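Local coordinates for protein methylmalonate-semialdehyde dehydrogenase (PDB 4ZZ7) that catalyses the NAD-dependent, CoA-acylating oxidation of methylmalonate semialdehyde, as a member of the aldehyde dehydrogenase family, at residues N24-E32 with N360-G368. Residues are numbered along the deposited sequence; the frame is centred on the assembly and turned at random.
Sequences NVFNPATGE and NHENGFFVG
A tight beta-hairpin turn, joining strand 22-27 to strand 32-38 in the N-terminal sheet of this aldehyde dehydrogenase, packs through Pro28, Ala29 and Gly31 against Gly364, Phe365 and Phe366 in the loop between strands 348-351 and 370-373. Gly31 and Glu32 both face Asn27 in a G1 beta bulge, and Asn27 OD1 accepts from Ala29 N at 3.2 Å, an Asx turn in which the donor is tilted 28° from the carbonyl plane of the amide. One backbone hydrogen bond crosses the contact: Phe365 N gives to Pro28 O at 2.8 Å (N-H···O 169°). Phe365 is also the centre of an inverse gamma turn. Its CG is turned to the N side of the residue, roughly opposite the carbonyl carbon (chi1 -33°, away from a staggered value), and the ring lies along the turn: Pro28 CB meets Phe365 CD2 at 3.5 Å, while Phe365 CZ approaches Gly31 CA. Beyond, that CZ reaches Phe26 CD2 at 4.1 Å, the two aromatic side chains crossing at about a right angle. Cutting Phe365 back to an alanine is likely to leave Pro28 and Phe26 without their aromatic neighbour and open a gap beside Gly31. Arg329 and Gln332 of helix 329-344 also touch this ring, while Pro325 meets both Pro28 and Phe366. Gly364 CA passes close to the carbonyl oxygens of Pro28 and Ala29, with a CA-H···O contact to Ala29 O at 3.2 Å. The side chain of Phe365 is about 13 Å from the bound NAD, while that of Phe26 is about 7 Å from the side chain of Arg179, which binds NAD. The Phe366 ring presents its edge to Ala29 O, CE2 lying 3.2 Å from that oxygen.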
ATOM      1  N   ASN A  24      36.541 -18.495  25.706  1.00 31.59           N
ATOM      2  CA  ASN A  24      37.229 -19.049  24.566  1.00 33.19           C
ATOM      3  C   ASN A  24      36.296 -19.047  23.401  1.00 31.26           C
ATOM      4  O   ASN A  24      35.150 -19.412  23.554  1.00 32.49           O
ATOM      5  CB  ASN A  24      37.674 -20.504  24.821  1.00 35.15           C
ATOM      6  CG  ASN A  24      38.616 -20.645  26.004  1.00 35.21           C
ATOM      7  OD1 ASN A  24      39.304 -19.699  26.391  1.00 35.75           O
ATOM      8  ND2 ASN A  24      38.642 -21.830  26.589  1.00 34.88           N
ATOM      9  N   VAL A  25      36.787 -18.653  22.241  1.00 30.75           N
ATOM     10  CA  VAL A  25      36.135 -19.016  20.994  1.00 31.70           C
ATOM     11  C   VAL A  25      37.023 -20.064  20.346  1.00 32.30           C
ATOM     12  O   VAL A  25      38.251 -19.931  20.340  1.00 32.56           O
ATOM     13  CB  VAL A  25      35.860 -17.804  20.059  1.00 33.38           C
ATOM     14  CG1 VAL A  25      35.439 -16.589  20.890  1.00 33.37           C
ATOM     15  CG2 VAL A  25      37.046 -17.467  19.138  1.00 34.14           C
ATOM     16  N   PHE A  26      36.392 -21.097  19.802  1.00 33.04           N
ATOM     17  CA  PHE A  26      37.088 -22.240  19.235  1.00 32.24           C
ATOM     18  C   PHE A  26      37.177 -22.149  17.718  1.00 31.11           C
ATOM     19  O   PHE A  26      36.432 -21.417  17.089  1.00 31.02           O
ATOM     20  CB  PHE A  26      36.329 -23.511  19.602  1.00 33.97           C
ATOM     21  CG  PHE A  26      36.422 -23.874  21.047  1.00 36.21           C
ATOM     22  CD1 PHE A  26      35.612 -23.252  21.992  1.00 36.95           C
ATOM     23  CD2 PHE A  26      37.313 -24.853  21.464  1.00 37.90           C
ATOM     24  CE1 PHE A  26      35.697 -23.593  23.331  1.00 39.17           C
ATOM     25  CE2 PHE A  26      37.402 -25.199  22.797  1.00 40.52           C
ATOM     26  CZ  PHE A  26      36.594 -24.565  23.739  1.00 40.58           C
ATOM     27  N   ASN A  27      38.117 -22.887  17.147  1.00 30.81           N
ATOM     28  CA  ASN A  27      38.007 -23.343  15.774  1.00 30.44           C
ATOM     29  C   ASN A  27      37.341 -24.734  15.857  1.00 29.77           C
ATOM     30  O   ASN A  27      37.979 -25.687  16.296  1.00 28.46           O
ATOM     31  CB  ASN A  27      39.391 -23.421  15.122  1.00 29.80           C
ATOM     32  CG  ASN A  27      39.328 -23.808  13.652  1.00 29.73           C
ATOM     33  OD1 ASN A  27      38.362 -24.426  13.169  1.00 28.64           O
ATOM     34  ND2 ASN A  27      40.367 -23.454  12.931  1.00 30.45           N
ATOM     35  N   PRO A  28      36.063 -24.852  15.462  1.00 30.34           N
ATOM     36  CA  PRO A  28      35.344 -26.126  15.655  1.00 31.33           C
ATOM     37  C   PRO A  28      35.772 -27.277  14.743  1.00 33.54           C
ATOM     38  O   PRO A  28      35.398 -28.427  15.020  1.00 34.45           O
ATOM     39  CB  PRO A  28      33.885 -25.755  15.396  1.00 31.10           C
ATOM     40  CG  PRO A  28      33.962 -24.583  14.478  1.00 31.37           C
ATOM     41  CD  PRO A  28      35.200 -23.820  14.864  1.00 30.68           C
ATOM     42  N   ALA A  29      36.526 -26.972  13.674  1.00 34.86           N
ATOM     43  CA  ALA A  29      37.166 -28.003  12.814  1.00 34.55           C
ATOM     44  C   ALA A  29      38.279 -28.767  13.541  1.00 34.89           C
ATOM     45  O   ALA A  29      38.264 -29.991  13.579  1.00 35.64           O
ATOM     46  CB  ALA A  29      37.729 -27.376  11.546  1.00 33.51           C
ATOM     47  N   THR A  30      39.230 -28.028  14.112  1.00 33.75           N
ATOM     48  CA  THR A  30      40.352 -28.599  14.854  1.00 32.76           C
ATOM     49  C   THR A  30      40.003 -28.903  16.318  1.00 34.16           C
ATOM     50  O   THR A  30      40.553 -29.832  16.914  1.00 37.24           O
ATOM     51  CB  THR A  30      41.539 -27.646  14.843  1.00 31.81           C
ATOM     52  OG1 THR A  30      41.196 -26.460  15.553  1.00 32.56           O
ATOM     53  CG2 THR A  30      41.919 -27.268  13.423  1.00 31.48           C
ATOM     54  N   GLY A  31      39.089 -28.131  16.893  1.00 33.52           N
ATOM     55  CA  GLY A  31      38.739 -28.267  18.310  1.00 34.40           C
ATOM     56  C   GLY A  31      39.638 -27.465  19.248  1.00 36.71           C
ATOM     57  O   GLY A  31      39.545 -27.607  20.470  1.00 35.96           O
ATOM     58  N   GLU A  32      40.475 -26.593  18.676  1.00 40.49           N
ATOM     59  CA  GLU A  32      41.471 -25.802  19.421  1.00 44.08           C
ATOM     60  C   GLU A  32      40.994 -24.364  19.691  1.00 41.08           C
ATOM     61  O   GLU A  32      40.285 -23.765  18.887  1.00 41.00           O
ATOM     62  CB  GLU A  32      42.811 -25.783  18.655  1.00 48.13           C
ATOM     63  CG  GLU A  32      43.476 -27.156  18.536  1.00 52.16           C
ATOM     64  CD  GLU A  32      44.652 -27.191  17.565  1.00 57.78           C
ATOM     65  OE1 GLU A  32      45.125 -28.307  17.253  1.00 61.52           O
ATOM     66  OE2 GLU A  32      45.104 -26.125  17.094  1.00 61.27           O
ATOM     67  N   ASN A 360      40.953 -37.130   9.590  1.00 57.35           N
ATOM     68  CA  ASN A 360      41.897 -36.340   8.774  1.00 50.54           C
ATOM     69  C   ASN A 360      42.424 -35.138   9.488  1.00 51.45           C
ATOM     70  O   ASN A 360      42.225 -34.010   9.072  1.00 54.09           O
ATOM     71  CB  ASN A 360      41.403 -36.010   7.395  1.00 48.02           C
ATOM     72  CG  ASN A 360      40.977 -37.235   6.662  1.00 44.93           C
ATOM     73  OD1 ASN A 360      41.311 -38.321   7.062  1.00 43.45           O
ATOM     74  ND2 ASN A 360      40.229 -37.073   5.604  1.00 48.38           N
ATOM     75  N   HIS A 361      43.148 -35.423  10.563  1.00 52.65           N
ATOM     76  CA  HIS A 361      43.736 -34.408  11.424  1.00 53.80           C
ATOM     77  C   HIS A 361      42.674 -33.517  11.980  1.00 52.24           C
ATOM     78  O   HIS A 361      42.912 -32.314  12.137  1.00 55.87           O
ATOM     79  CB  HIS A 361      44.768 -33.591  10.658  1.00 56.67           C
ATOM     80  CG  HIS A 361      45.465 -34.402   9.644  1.00 58.42           C
ATOM     81  ND1 HIS A 361      45.246 -34.244   8.298  1.00 58.44           N
ATOM     82  CD2 HIS A 361      46.255 -35.488   9.786  1.00 60.90           C
ATOM     83  CE1 HIS A 361      45.935 -35.162   7.646  1.00 63.80           C
ATOM     84  NE2 HIS A 361      46.556 -35.928   8.527  1.00 64.77           N
ATOM     85  N   GLU A 362      41.508 -34.100  12.287  1.00 46.54           N
ATOM     86  CA  GLU A 362      40.495 -33.351  13.000  1.00 43.28           C
ATOM     87  C   GLU A 362      39.638 -34.188  13.971  1.00 42.19           C
ATOM     88  O   GLU A 362      38.716 -34.863  13.541  1.00 40.80           O
ATOM     89  CB  GLU A 362      39.661 -32.500  12.018  1.00 39.78           C
ATOM     90  CG  GLU A 362      40.244 -31.108  11.647  1.00 36.15           C
ATOM     91  CD  GLU A 362      40.724 -30.974  10.215  1.00 32.90           C
ATOM     92  OE1 GLU A 362      41.409 -30.002   9.880  1.00 29.65           O
ATOM     93  OE2 GLU A 362      40.374 -31.809   9.388  1.00 34.06           O
ATOM     94  N   ASN A 363      40.008 -34.132  15.273  1.00 43.05           N
ATOM     95  CA  ASN A 363      39.121 -34.389  16.446  1.00 39.80           C
ATOM     96  C   ASN A 363      38.376 -33.093  16.865  1.00 39.70           C
ATOM     97  O   ASN A 363      38.337 -32.716  18.041  1.00 37.23           O
ATOM     98  CB  ASN A 363      39.924 -34.921  17.650  1.00 39.08           C
ATOM     99  CG  ASN A 363      40.598 -33.805  18.475  1.00 37.75           C
ATOM    100  OD1 ASN A 363      40.982 -32.759  17.952  1.00 36.74           O
ATOM    101  ND2 ASN A 363      40.723 -34.028  19.772  1.00 36.94           N
ATOM    102  N   GLY A 364      37.813 -32.396  15.886  1.00 38.03           N
ATOM    103  CA  GLY A 364      36.930 -31.271  16.142  1.00 37.62           C
ATOM    104  C   GLY A 364      35.514 -31.793  16.166  1.00 36.78           C
ATOM    105  O   GLY A 364      35.306 -33.015  16.213  1.00 40.17           O
ATOM    106  N   PHE A 365      34.537 -30.888  16.093  1.00 34.29           N
ATOM    107  CA  PHE A 365      33.141 -31.227  16.463  1.00 32.53           C
ATOM    108  C   PHE A 365      32.315 -31.674  15.241  1.00 31.31           C
ATOM    109  O   PHE A 365      31.292 -31.088  14.899  1.00 31.04           O
ATOM    110  CB  PHE A 365      32.484 -30.083  17.259  1.00 32.15           C
ATOM    111  CG  PHE A 365      33.448 -29.331  18.143  1.00 31.38           C
ATOM    112  CD1 PHE A 365      34.311 -30.008  18.986  1.00 29.79           C
ATOM    113  CD2 PHE A 365      33.512 -27.952  18.104  1.00 30.85           C
ATOM    114  CE1 PHE A 365      35.214 -29.325  19.767  1.00 29.55           C
ATOM    115  CE2 PHE A 365      34.403 -27.267  18.906  1.00 30.97           C
ATOM    116  CZ  PHE A 365      35.260 -27.956  19.732  1.00 29.78           C
ATOM    117  N   PHE A 366      32.772 -32.762  14.625  1.00 29.50           N
ATOM    118  CA  PHE A 366      32.255 -33.242  13.356  1.00 28.38           C
ATOM    119  C   PHE A 366      31.200 -34.318  13.518  1.00 29.68           C
ATOM    120  O   PHE A 366      31.412 -35.298  14.232  1.00 31.63           O
ATOM    121  CB  PHE A 366      33.403 -33.775  12.490  1.00 26.97           C
ATOM    122  CG  PHE A 366      34.179 -32.687  11.806  1.00 25.01           C
ATOM    123  CD1 PHE A 366      33.642 -32.031  10.707  1.00 23.55           C
ATOM    124  CD2 PHE A 366      35.425 -32.294  12.276  1.00 24.55           C
ATOM    125  CE1 PHE A 366      34.324 -31.007  10.082  1.00 22.72           C
ATOM    126  CE2 PHE A 366      36.121 -31.270  11.648  1.00 23.77           C
ATOM    127  CZ  PHE A 366      35.565 -30.620  10.554  1.00 23.29           C
ATOM    128  N   VAL A 367      30.071 -34.126  12.839  1.00 30.52           N
ATOM    129  CA  VAL A 367      29.015 -35.139  12.737  1.00 30.73           C
ATOM    130  C   VAL A 367      28.648 -35.311  11.264  1.00 31.49           C
ATOM    131  O   VAL A 367      28.440 -34.339  10.533  1.00 30.00           O
ATOM    132  CB  VAL A 367      27.739 -34.757  13.517  1.00 31.07           C
ATOM    133  CG1 VAL A 367      26.669 -35.837  13.367  1.00 30.13           C
ATOM    134  CG2 VAL A 367      28.049 -34.512  14.996  1.00 32.27           C
ATOM    135  N   GLY A 368      28.568 -36.560  10.834  1.00 32.21           N
ATOM    136  CA  GLY A 368      28.310 -36.843   9.439  1.00 31.83           C
ATOM    137  C   GLY A 368      26.832 -36.871   9.179  1.00 31.31           C
ATOM    138  O   GLY A 368      26.037 -37.037  10.094  1.00 32.80           O
TER